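Local coordinates for protein thiamine-monophosphate kinase (Stenotrophomonas maltophilia, PDB 6XEP) that probably catalyses the ATP-dependent phosphorylation of thiamine monophosphate to thiamine diphosphate, the active form of vitamin B1, at residues 12-17 against 128-133; 95-100 against 108-113; 69-74 against 135-140; 54-59 against 76-81. All coordinates share one frame; numbering follows the deposited sequence. Where two conformers were deposited one is given.

Contact 1: 12-17 against 128-133; sequences AEFALI and GDTTRG
Phe-14 presents the edge of its ring to the backbone of strand 124-132, meeting it at Gly-128, Asp-129 and Thr-130. From CB the chain is set by a chi1 of -88°, which places CG anti to the carbonyl carbon and beside the backbone N; the ring then reaches nearer the strand than its CB bond alone would suggest. On one flank Phe-14 CD1 stands 4.1 Å from Thr-130 OG1, an oblique approach. Further out, Phe-14 CE1 comes to 3.7 Å from the carbonyl oxygen of Gly-128, and on the other flank Phe-14 CE2 is 3.9 Å from Gly-128 N. The tip, CZ, points between Gly-128 and Asp-129, with Asp-129 N in the ring plane; its modelled approach to Gly-128 C is too short to be trusted in detail. No hydrogen bond joins the segments. Asp-129 turns its CB away from the ring, and its OD2 is hydrogen-bonded to His-8, a residue of the purification tag, and to Thr-55 N of the second subunit; Gly-128 and Asp-129 are predicted ATP-binding residues. Phe-14 also opens a type I turn, its carbonyl oxygen accepting a 3.2 Å bond from Ile-17 N. With Leu-16 as N-cap, this turn starts helix 17-24, while Leu-16 packs on Ile-107 of helix 104-120 beside strand 124-132, the outermost strand of the sheet within this chain.

Contact 2: 95-100 against 108-113; sequences LALSLP and EAFGDG
Two leucines of strand 89-99, Leu-95 and Leu-97, receive the outer end of the Phe-110 ring. Leu-95 and the phenylalanine point at each other, and both methyls of the leucine touch: Leu-95 CD2 is 3.4 Å from Phe-110 CE1, while Leu-95 CD1 is 3.7 Å from Phe-110 CZ. The CD2 methyl sits obliquely to the ring. Leu-97 instead runs alongside the aromatic side chain, laying CD1 over one face and bringing CD2 to 3.9 Å from Phe-110 CZ. All three side chains are buried and the interaction is purely apolar. A chi1 of 170° turns Phe-110 CG anti to its backbone N and extends the ring from helix 104-120 toward the strand.

The pairing fastens the helix of a beta-alpha-beta crossover, strand 89-99, helix 104-120 and strand 124-132, onto its own first strand; the two strands are parallel neighbours in the sheet of the PurM-like N-terminal domain.

In the next shell, Leu-137 of strand 136-145 touches both Leu-97 and Phe-110, and Trp-106 meets the Phe-110 ring with the planes at about 20°. Backbone bonds from Leu-95 and Leu-97 to Asp-129 fix both leucines against strand 124-132. On the helix, the bond from Asp-112 N to Glu-108 O, 3.0 Å long, maintains the turn carrying Phe-110, and Asp-112 OD1 forms a salt bridge with Arg-19.

Contact 3: 69-74 against 135-140; sequences FDIGWK and LSLSVT
Ile-71 of helix 68-85 meets Leu-137 of strand 136-145 through methyl groups, and this apolar touch carries the contact. The CG2 branch of Ile-71 faces the fork of the leucine, standing 3.6 Å from Leu-137 CD1 and equally 3.6 Å from Leu-137 CD2, although the placing of the leucine methyls is somewhat uncertain. The two side chains lie nearly perpendicular, so that a single methyl is set against both leucine branches. The other branch of the isoleucine runs toward the start of the strand, where Ile-71 CD1 has a looser approach of 4.4 Å to Leu-135 CD2. A chi1 of -63° sends CG1 and CG2 of Ile-71 along these separate courses, with CG2 anti to the backbone N.

Helices packed on one face of a sheet are the basic arrangement of this PurM-like N-terminal domain: helix 68-85 packs on one face of a four-stranded mixed sheet in which strand 136-145 is an inner member. Ile-71 also touches Trp-106 of the adjacent helix 104-120 and Phe-62 of a loop.

No hydrogen bond joins the two segments; bonds run within the helix and between neighbouring strands. In the helix, Trp-73 N bonds Phe-69 O at 3.0 Å and Lys-74 N bonds Asp-70 O at 2.9 Å. Backbone bonds tie Leu-137 to Leu-56 of strand 48-57 and Ser-138 to Ala-96 of strand 89-99. Among charged groups, Asp-70 OD1 pairs with Arg-203, and Lys-74 NZ forms a salt bridge with Asp-274, a predicted substrate-binding residue.

Contact 4: 54-59 against 76-81; sequences DTLNSG and LAVNLS
This contact holds part of a cluster of predicted magnesium sites, where strand 48-57 runs against helix 68-85: Asp-54, a predicted ligand, meets Val-78 and Asn-79. The axes of the short segments 54-57 and 76-81 come within 8.7 Å and run roughly antiparallel, at 152°. Asp-54 passes Val-78 at a slant, and the CG1 methyl of the valine comes up against the carboxylate carbon, 3.5 Å from Asp-54 CG and 3.7 Å from Asp-54 OD2. A chi1 of 177° places Val-78 CG1 anti to the backbone N, while Val-78 CG2 serves the next strand residue facing the helix, lying 4.2 Å from Leu-56 CD1.

Asp-54 and Asn-79 lie alongside one another, pointing opposite ways. Although Asp-54 OD1 is only 3.1 Å from Asn-79 ND2, the angle is poor and no hydrogen bond forms; the carboxylate and amide planes stand 73° apart. The amide nitrogen is committed elsewhere, to Thr-52 OG1 and, weakly, to Val-139 O, which anchors Asn-79 to two adjacent strands. Thr-52 is itself a predicted magnesium ligand.

Asp-54 OD1 also lies close to Asp-82 OD2, another predicted ligand: two like charges that a bound magnesium, absent from this model, would be expected to offset. Thr-55 N donates to Asp-129 OD2 of the second subunit. Acidic side chains from strand 48-57 and helix 68-85 gathered near the subunit interface are consistent with the metal-nucleotide site of the PurM-like ATP-binding fold to which thiamine-monophosphate kinases belong.

From the N terminus, residues 12-17 open the longest span, 111 residues at its closest ends: contact 1 is made only when the chain reaches 128-133, on the edge strand of the four-stranded sheet. Within that span, contact 4 closes first, bringing 76-81 back onto 54-59 at the opposite edge. Contact 3 starts between those two segments, at 69-74, and ends at 135-140, so it crosses both contact 4 and contact 1. Contact 2, the short return of 108-113 onto 95-100, lies wholly within the spans of contacts 1 and 3 and follows contact 4 in series. Together they tie the N-terminal loop, helices 68-85 and 104-120, and all four strands into one domain.

Contact 1: 12-17 against 128-133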
loop_
_atom_site.group_PDB
_atom_site.type_symbol
_atom_site.label_atom_id
_atom_site.label_comp_id
_atom_site.label_asym_id
_atom_site.label_seq_id
_atom_site.Cartn_x
_atom_site.Cartn_y
_atom_site.Cartn_z
ATOM N N ALA A 12 4.142 -13.984 7.596
ATOM C CA ALA A 12 4.680 -15.020 8.480
ATOM C C ALA A 12 4.579 -14.584 9.936
ATOM O O ALA A 12 4.265 -15.396 10.813
ATOM C CB ALA A 12 6.124 -15.390 8.120
ATOM N N GLU A 13 4.831 -13.300 10.202
ATOM C CA GLU A 13 4.618 -12.719 11.521
ATOM C C GLU A 13 3.210 -12.156 11.706
ATOM O O GLU A 13 2.836 -11.834 12.839
ATOM C CB GLU A 13 5.651 -11.612 11.781
ATOM N N PHE A 14 2.435 -12.017 10.629
ATOM C CA PHE A 14 1.092 -11.454 10.725
ATOM C C PHE A 14 0.240 -12.261 11.688
ATOM O O PHE A 14 0.260 -13.491 11.665
ATOM C CB PHE A 14 0.415 -11.456 9.361
ATOM C CG PHE A 14 0.681 -10.239 8.545
ATOM C CD1 PHE A 14 1.753 -9.409 8.835
ATOM C CD2 PHE A 14 -0.154 -9.916 7.493
ATOM C CE1 PHE A 14 1.992 -8.276 8.074
ATOM C CE2 PHE A 14 0.074 -8.786 6.731
ATOM C CZ PHE A 14 1.146 -7.966 7.026
ATOM N N ALA A 15 -0.530 -11.569 12.532
ATOM C CA ALA A 15 -1.481 -12.288 13.373
ATOM C C ALA A 15 -2.492 -13.054 12.526
ATOM O O ALA A 15 -3.004 -14.091 12.961
ATOM C CB ALA A 15 -2.201 -11.316 14.308
ATOM N N LEU A 16 -2.756 -12.577 11.308
ATOM C CA LEU A 16 -3.749 -13.155 10.413
ATOM C C LEU A 16 -3.176 -14.240 9.499
ATOM O O LEU A 16 -3.869 -14.681 8.575
ATOM C CB LEU A 16 -4.381 -12.051 9.557
ATOM C CG LEU A 16 -4.997 -10.872 10.311
ATOM C CD1 LEU A 16 -5.563 -9.833 9.339
ATOM C CD2 LEU A 16 -6.073 -11.391 11.251
ATOM N N ILE A 17 -1.938 -14.681 9.728
ATOM C CA ILE A 17 -1.260 -15.495 8.718
ATOM C C ILE A 17 -1.994 -16.813 8.474
ATOM O O ILE A 17 -2.033 -17.315 7.342
ATOM C CB ILE A 17 0.211 -15.732 9.107
ATOM C CG1 ILE A 17 0.928 -16.431 7.953
ATOM C CG2 ILE A 17 0.307 -16.539 10.355
ATOM C CD1 ILE A 17 0.946 -15.595 6.705
ATOM N N GLY A 128 1.866 -7.378 3.568
ATOM C CA GLY A 128 1.668 -6.058 4.140
ATOM C C GLY A 128 2.607 -5.827 5.317
ATOM O O GLY A 128 3.682 -6.423 5.392
ATOM N N ASP A 129 2.151 -4.977 6.244
ATOM C CA ASP A 129 2.955 -4.541 7.382
ATOM C C ASP A 129 2.060 -4.399 8.607
ATOM O O ASP A 129 0.886 -4.071 8.485
ATOM C CB ASP A 129 3.640 -3.193 7.071
ATOM C CG ASP A 129 4.745 -2.846 8.043
ATOM O OD1 ASP A 129 5.206 -3.756 8.771
ATOM O OD2 ASP A 129 5.160 -1.660 8.055
ATOM N N THR A 130 2.617 -4.659 9.789
ATOM C CA THR A 130 2.007 -4.240 11.049
ATOM C C THR A 130 3.074 -3.498 11.836
ATOM O O THR A 130 4.155 -4.044 12.066
ATOM C CB THR A 130 1.475 -5.424 11.871
ATOM O OG1 THR A 130 0.519 -6.170 11.104
ATOM C CG2 THR A 130 0.802 -4.908 13.128
ATOM N N THR A 131 2.798 -2.253 12.236
ATOM C CA THR A 131 3.826 -1.493 12.934
ATOM C C THR A 131 3.146 -0.510 13.881
ATOM O O THR A 131 1.913 -0.432 13.946
ATOM C CB THR A 131 4.773 -0.829 11.921
ATOM O OG1 THR A 131 5.969 -0.402 12.575
ATOM C CG2 THR A 131 4.080 0.357 11.223
ATOM N N ARG A 132 3.949 0.193 14.663
ATOM C CA ARG A 132 3.419 1.064 15.704
ATOM C C ARG A 132 3.115 2.449 15.152
ATOM O O ARG A 132 3.875 2.990 14.345
ATOM C CB ARG A 132 4.400 1.193 16.866
ATOM C CG ARG A 132 3.892 2.086 17.993
ATOM C CD ARG A 132 4.713 1.920 19.255
ATOM N NE ARG A 132 6.047 2.491 19.137
ATOM C CZ ARG A 132 6.342 3.756 19.437
ATOM N NH1 ARG A 132 5.391 4.590 19.854
ATOM N NH2 ARG A 132 7.586 4.190 19.320
ATOM N N GLY A 133 2.003 3.022 15.603
ATOM C CA GLY A 133 1.664 4.375 15.252
ATOM C C GLY A 133 0.201 4.650 15.523
ATOM O O GLY A 133 -0.568 3.751 15.883
#

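Contact 2: 95-100 against 108-113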
loop_
_atom_site.group_PDB
_atom_site.type_symbol
_atom_site.label_atom_id
_atom_site.label_comp_id
_atom_site.label_asym_id
_atom_site.label_seq_id
_atom_site.Cartn_x
_atom_site.Cartn_y
_atom_site.Cartn_z
ATOM N N LEU A 95 -2.026 -5.084 3.167
ATOM C CA LEU A 95 -2.600 -4.361 4.293
ATOM C C LEU A 95 -1.462 -3.879 5.166
ATOM O O LEU A 95 -0.673 -4.694 5.641
ATOM C CB LEU A 95 -3.529 -5.272 5.090
ATOM C CG LEU A 95 -4.059 -4.785 6.426
ATOM C CD1 LEU A 95 -5.008 -3.618 6.219
ATOM C CD2 LEU A 95 -4.748 -5.953 7.079
ATOM N N ALA A 96 -1.393 -2.569 5.390
ATOM C CA ALA A 96 -0.369 -1.959 6.232
ATOM C C ALA A 96 -1.096 -1.332 7.414
ATOM O O ALA A 96 -1.793 -0.321 7.251
ATOM C CB ALA A 96 0.449 -0.931 5.450
ATOM N N LEU A 97 -0.958 -1.951 8.586
ATOM C CA LEU A 97 -1.662 -1.552 9.800
ATOM C C LEU A 97 -0.709 -0.807 10.726
ATOM O O LEU A 97 0.363 -1.318 11.061
ATOM C CB LEU A 97 -2.211 -2.764 10.547
ATOM C CG LEU A 97 -3.357 -3.624 10.042
ATOM C CD1 LEU A 97 -3.938 -4.351 11.230
ATOM C CD2 LEU A 97 -4.385 -2.737 9.435
ATOM N N SER A 98 -1.092 0.400 11.123
ATOM C CA SER A 98 -0.425 1.134 12.186
ATOM C C SER A 98 -1.325 1.058 13.405
ATOM O O SER A 98 -2.478 1.487 13.340
ATOM C CB SER A 98 -0.179 2.591 11.789
ATOM O OG SER A 98 0.707 2.667 10.676
ATOM N N LEU A 99 -0.814 0.487 14.497
ATOM C CA LEU A 99 -1.571 0.384 15.730
ATOM C C LEU A 99 -0.807 1.022 16.879
ATOM O O LEU A 99 0.409 0.824 16.999
ATOM C CB LEU A 99 -1.847 -1.079 16.094
ATOM C CG LEU A 99 -2.295 -1.965 14.942
ATOM C CD1 LEU A 99 -2.295 -3.405 15.417
ATOM C CD2 LEU A 99 -3.669 -1.535 14.482
ATOM N N PRO A 100 -1.499 1.748 17.761
ATOM C CA PRO A 100 -0.804 2.360 18.902
ATOM C C PRO A 100 -0.247 1.331 19.867
ATOM O O PRO A 100 0.876 1.491 20.366
ATOM C CB PRO A 100 -1.901 3.217 19.556
ATOM C CG PRO A 100 -3.027 3.256 18.587
ATOM C CD PRO A 100 -2.944 2.002 17.791
ATOM N N GLU A 108 -7.811 -9.657 15.453
ATOM C CA GLU A 108 -8.637 -10.795 15.057
ATOM C C GLU A 108 -10.009 -10.331 14.575
ATOM O O GLU A 108 -10.535 -10.840 13.580
ATOM C CB GLU A 108 -8.768 -11.767 16.229
ATOM C CG GLU A 108 -9.562 -13.030 15.933
ATOM C CD GLU A 108 -9.284 -14.154 16.938
ATOM O OE1 GLU A 108 -9.360 -13.918 18.165
ATOM O OE2 GLU A 108 -8.983 -15.283 16.492
ATOM N N ALA A 109 -10.601 -9.369 15.280
ATOM C CA ALA A 109 -11.906 -8.836 14.898
ATOM C C ALA A 109 -11.817 -8.025 13.617
ATOM O O ALA A 109 -12.720 -8.070 12.774
ATOM C CB ALA A 109 -12.459 -7.969 16.024
ATOM N N PHE A 110 -10.745 -7.248 13.463
ATOM C CA PHE A 110 -10.513 -6.565 12.199
ATOM C C PHE A 110 -10.440 -7.582 11.070
ATOM O O PHE A 110 -11.031 -7.386 10.006
ATOM C CB PHE A 110 -9.216 -5.752 12.290
ATOM C CG PHE A 110 -8.752 -5.212 10.973
ATOM C CD1 PHE A 110 -8.007 -5.996 10.101
ATOM C CD2 PHE A 110 -9.029 -3.922 10.621
ATOM C CE1 PHE A 110 -7.585 -5.492 8.882
ATOM C CE2 PHE A 110 -8.615 -3.425 9.390
ATOM C CZ PHE A 110 -7.886 -4.212 8.534
ATOM N N GLY A 111 -9.737 -8.693 11.304
ATOM C CA GLY A 111 -9.617 -9.703 10.266
ATOM C C GLY A 111 -10.960 -10.310 9.913
ATOM O O GLY A 111 -11.233 -10.596 8.748
ATOM N N ASP A 112 -11.819 -10.501 10.915
ATOM C CA ASP A 112 -13.177 -10.973 10.640
ATOM C C ASP A 112 -13.841 -10.122 9.564
ATOM O O ASP A 112 -14.430 -10.649 8.612
ATOM C CB ASP A 112 -14.026 -10.938 11.913
ATOM C CG ASP A 112 -13.756 -12.090 12.843
ATOM O OD1 ASP A 112 -13.055 -13.053 12.457
ATOM O OD2 ASP A 112 -14.266 -12.017 13.982
ATOM N N GLY A 113 -13.763 -8.800 9.695
ATOM C CA GLY A 113 -14.466 -7.947 8.769
ATOM C C GLY A 113 -13.793 -7.867 7.419
ATOM O O GLY A 113 -14.454 -7.861 6.379
#

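Contact 3: 69-74 against 135-140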
loop_
_atom_site.group_PDB
_atom_site.type_symbol
_atom_site.label_atom_id
_atom_site.label_comp_id
_atom_site.label_asym_id
_atom_site.label_seq_id
_atom_site.Cartn_x
_atom_site.Cartn_y
_atom_site.Cartn_z
ATOM N N PHE A 69 -14.325 -4.884 13.494
ATOM C CA PHE A 69 -14.889 -5.563 12.323
ATOM C C PHE A 69 -15.272 -4.564 11.238
ATOM O O PHE A 69 -15.022 -4.791 10.053
ATOM C CB PHE A 69 -16.107 -6.396 12.742
ATOM C CG PHE A 69 -16.786 -7.127 11.603
ATOM C CD1 PHE A 69 -17.708 -6.491 10.799
ATOM C CD2 PHE A 69 -16.537 -8.468 11.388
ATOM C CE1 PHE A 69 -18.325 -7.158 9.761
ATOM C CE2 PHE A 69 -17.156 -9.161 10.365
ATOM C CZ PHE A 69 -18.050 -8.502 9.548
ATOM N N ASP A 70 -15.900 -3.460 11.622
ATOM C CA ASP A 70 -16.359 -2.489 10.625
ATOM C C ASP A 70 -15.198 -1.741 9.989
ATOM O O ASP A 70 -15.256 -1.393 8.803
ATOM C CB ASP A 70 -17.343 -1.540 11.302
ATOM C CG ASP A 70 -18.499 -2.294 11.922
ATOM O OD1 ASP A 70 -18.991 -3.233 11.255
ATOM O OD2 ASP A 70 -18.899 -1.986 13.071
ATOM N N ILE A 71 -14.140 -1.486 10.759
ATOM C CA ILE A 71 -12.938 -0.892 10.188
ATOM C C ILE A 71 -12.326 -1.832 9.160
ATOM O O ILE A 71 -11.904 -1.405 8.079
ATOM C CB ILE A 71 -11.933 -0.537 11.300
ATOM C CG1 ILE A 71 -12.526 0.519 12.228
ATOM C CG2 ILE A 71 -10.654 0.001 10.693
ATOM C CD1 ILE A 71 -11.663 0.761 13.464
ATOM N N GLY A 72 -12.262 -3.128 9.481
ATOM C CA GLY A 72 -11.725 -4.089 8.529
ATOM C C GLY A 72 -12.541 -4.169 7.254
ATOM O O GLY A 72 -11.989 -4.164 6.145
ATOM N N TRP A 73 -13.861 -4.216 7.388
ATOM C CA TRP A 73 -14.735 -4.231 6.215
ATOM C C TRP A 73 -14.550 -2.967 5.375
ATOM O O TRP A 73 -14.282 -3.032 4.167
ATOM C CB TRP A 73 -16.191 -4.366 6.673
ATOM C CG TRP A 73 -17.222 -4.420 5.556
ATOM C CD1 TRP A 73 -17.622 -3.389 4.741
ATOM C CD2 TRP A 73 -17.990 -5.563 5.159
ATOM N NE1 TRP A 73 -18.597 -3.831 3.864
ATOM C CE2 TRP A 73 -18.835 -5.157 4.096
ATOM C CE3 TRP A 73 -18.047 -6.891 5.597
ATOM C CZ2 TRP A 73 -19.712 -6.030 3.468
ATOM C CZ3 TRP A 73 -18.929 -7.762 4.962
ATOM C CH2 TRP A 73 -19.737 -7.325 3.906
ATOM N N LYS A 74 -14.690 -1.800 6.003
ATOM C CA LYS A 74 -14.747 -0.570 5.231
ATOM C C LYS A 74 -13.406 -0.257 4.588
ATOM O O LYS A 74 -13.364 0.232 3.453
ATOM C CB LYS A 74 -15.222 0.593 6.114
ATOM C CG LYS A 74 -15.412 1.872 5.296
ATOM C CD LYS A 74 -16.320 2.888 6.003
ATOM C CE LYS A 74 -16.609 4.053 5.060
ATOM N NZ LYS A 74 -17.526 5.069 5.642
ATOM N N LEU A 135 -3.602 4.937 14.883
ATOM C CA LEU A 135 -4.371 3.944 14.150
ATOM C C LEU A 135 -4.613 4.399 12.714
ATOM O O LEU A 135 -5.287 5.403 12.468
ATOM C CB LEU A 135 -5.695 3.668 14.868
ATOM C CG LEU A 135 -6.622 2.649 14.220
ATOM C CD1 LEU A 135 -5.953 1.285 14.080
ATOM C CD2 LEU A 135 -7.931 2.538 15.017
ATOM N N SER A 136 -4.052 3.652 11.774
ATOM C CA SER A 136 -4.115 3.991 10.357
ATOM C C SER A 136 -4.035 2.692 9.580
ATOM O O SER A 136 -3.197 1.835 9.884
ATOM C CB SER A 136 -2.976 4.931 9.946
ATOM O OG SER A 136 -3.020 5.237 8.554
ATOM N N LEU A 137 -4.915 2.546 8.604
ATOM C CA LEU A 137 -5.033 1.331 7.814
ATOM C C LEU A 137 -4.877 1.709 6.353
ATOM O O LEU A 137 -5.688 2.473 5.813
ATOM C CB LEU A 137 -6.382 0.655 8.067
ATOM C CG LEU A 137 -6.617 0.488 9.575
ATOM C CD1 LEU A 137 -7.431 1.581 10.252
ATOM C CD2 LEU A 137 -7.226 -0.782 9.845
ATOM N N SER A 138 -3.833 1.201 5.715
ATOM C CA SER A 138 -3.567 1.507 4.316
ATOM C C SER A 138 -3.651 0.213 3.522
ATOM O O SER A 138 -2.917 -0.737 3.805
ATOM C CB SER A 138 -2.194 2.152 4.146
ATOM O OG SER A 138 -2.079 2.753 2.865
ATOM N N VAL A 139 -4.538 0.174 2.532
ATOM C CA VAL A 139 -4.723 -1.020 1.721
ATOM C C VAL A 139 -4.373 -0.688 0.281
ATOM O O VAL A 139 -4.729 0.375 -0.237
ATOM C CB VAL A 139 -6.150 -1.593 1.810
ATOM C CG1 VAL A 139 -6.388 -2.624 0.695
ATOM C CG2 VAL A 139 -6.355 -2.262 3.127
ATOM N N THR A 140 -3.630 -1.584 -0.345
ATOM C CA THR A 140 -3.367 -1.520 -1.767
ATOM C C THR A 140 -4.054 -2.723 -2.376
ATOM O O THR A 140 -3.818 -3.846 -1.931
ATOM C CB THR A 140 -1.867 -1.548 -2.054
ATOM O OG1 THR A 140 -1.253 -0.436 -1.406
ATOM C CG2 THR A 140 -1.598 -1.415 -3.538
#

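Contact 4: 54-59 against 76-81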
loop_
_atom_site.group_PDB
_atom_site.type_symbol
_atom_site.label_atom_id
_atom_site.label_comp_id
_atom_site.label_asym_id
_atom_site.label_seq_id
_atom_site.Cartn_x
_atom_site.Cartn_y
_atom_site.Cartn_z
ATOM N N ASP A 54 -5.678 3.282 -0.657
ATOM C CA ASP A 54 -6.445 4.195 0.180
ATOM C C ASP A 54 -5.983 4.006 1.612
ATOM O O ASP A 54 -5.669 2.886 2.019
ATOM C CB ASP A 54 -7.950 3.922 0.086
ATOM C CG ASP A 54 -8.512 4.167 -1.307
ATOM O OD1 ASP A 54 -8.631 3.182 -2.073
ATOM O OD2 ASP A 54 -8.826 5.340 -1.643
ATOM N N THR A 55 -5.927 5.094 2.371
ATOM C CA THR A 55 -5.628 5.005 3.792
ATOM C C THR A 55 -6.840 5.503 4.558
ATOM O O THR A 55 -7.407 6.535 4.202
ATOM C CB THR A 55 -4.391 5.824 4.164
ATOM O OG1 THR A 55 -3.235 5.242 3.548
ATOM C CG2 THR A 55 -4.208 5.844 5.679
ATOM N N LEU A 56 -7.250 4.760 5.579
ATOM C CA LEU A 56 -8.284 5.215 6.502
ATOM C C LEU A 56 -7.621 5.480 7.842
ATOM O O LEU A 56 -6.953 4.598 8.394
ATOM C CB LEU A 56 -9.417 4.199 6.648
ATOM C CG LEU A 56 -10.508 4.248 5.559
ATOM C CD1 LEU A 56 -9.976 3.937 4.176
ATOM C CD2 LEU A 56 -11.645 3.310 5.911
ATOM N N ASN A 57 -7.802 6.693 8.354
ATOM C CA ASN A 57 -7.217 7.128 9.613
ATOM C C ASN A 57 -8.300 7.324 10.662
ATOM O O ASN A 57 -9.350 7.911 10.376
ATOM C CB ASN A 57 -6.456 8.435 9.418
ATOM C CG ASN A 57 -5.254 8.241 8.547
ATOM O OD1 ASN A 57 -4.546 7.256 8.713
ATOM N ND2 ASN A 57 -5.039 9.137 7.582
ATOM N N SER A 58 -8.010 6.849 11.880
ATOM C CA SER A 58 -8.931 6.950 13.006
ATOM C C SER A 58 -9.292 8.403 13.291
ATOM O O SER A 58 -8.425 9.285 13.337
ATOM C CB SER A 58 -8.302 6.302 14.249
ATOM O OG SER A 58 -9.142 6.433 15.390
ATOM N N GLY A 59 -10.590 8.654 13.468
ATOM C CA GLY A 59 -11.083 9.993 13.679
ATOM C C GLY A 59 -11.278 10.815 12.423
ATOM O O GLY A 59 -11.978 11.836 12.473
ATOM N N LEU A 76 -11.265 -2.285 3.271
ATOM C CA LEU A 76 -11.218 -2.994 1.995
ATOM C C LEU A 76 -12.300 -2.500 1.033
ATOM O O LEU A 76 -12.063 -2.416 -0.176
ATOM C CB LEU A 76 -11.360 -4.495 2.226
ATOM C CG LEU A 76 -11.403 -5.396 0.993
ATOM C CD1 LEU A 76 -10.113 -5.263 0.156
ATOM C CD2 LEU A 76 -11.609 -6.844 1.445
ATOM N N ALA A 77 -13.496 -2.191 1.541
ATOM C CA ALA A 77 -14.594 -1.788 0.668
ATOM C C ALA A 77 -14.242 -0.555 -0.163
ATOM O O ALA A 77 -14.652 -0.450 -1.324
ATOM C CB ALA A 77 -15.851 -1.519 1.497
ATOM N N VAL A 78 -13.516 0.400 0.420
ATOM C CA VAL A 78 -13.123 1.592 -0.334
ATOM C C VAL A 78 -12.325 1.198 -1.575
ATOM O O VAL A 78 -12.566 1.693 -2.680
ATOM C CB VAL A 78 -12.331 2.558 0.565
ATOM C CG1 VAL A 78 -11.870 3.744 -0.258
ATOM C CG2 VAL A 78 -13.209 3.014 1.709
ATOM N N ASN A 79 -11.366 0.290 -1.407
ATOM C CA ASN A 79 -10.520 -0.115 -2.525
ATOM C C ASN A 79 -11.291 -0.925 -3.552
ATOM O O ASN A 79 -11.073 -0.784 -4.765
ATOM C CB ASN A 79 -9.343 -0.925 -1.997
ATOM C CG ASN A 79 -8.335 -0.065 -1.313
ATOM O OD1 ASN A 79 -8.458 0.236 -0.125
ATOM N ND2 ASN A 79 -7.335 0.377 -2.063
ATOM N N LEU A 80 -12.157 -1.823 -3.085
ATOM C CA LEU A 80 -12.945 -2.613 -4.013
ATOM C C LEU A 80 -13.893 -1.731 -4.809
ATOM O O LEU A 80 -14.162 -2.011 -5.979
ATOM C CB LEU A 80 -13.718 -3.687 -3.258
ATOM C CG LEU A 80 -12.878 -4.817 -2.677
ATOM C CD1 LEU A 80 -13.765 -5.811 -1.915
ATOM C CD2 LEU A 80 -12.085 -5.528 -3.796
ATOM N N SER A 81 -14.420 -0.680 -4.183
ATOM C CA SER A 81 -15.287 0.240 -4.907
ATOM C C SER A 81 -14.506 0.970 -6.002
ATOM O O SER A 81 -15.034 1.206 -7.098
ATOM C CB SER A 81 -15.917 1.227 -3.933
ATOM O OG SER A 81 -16.751 2.120 -4.642
#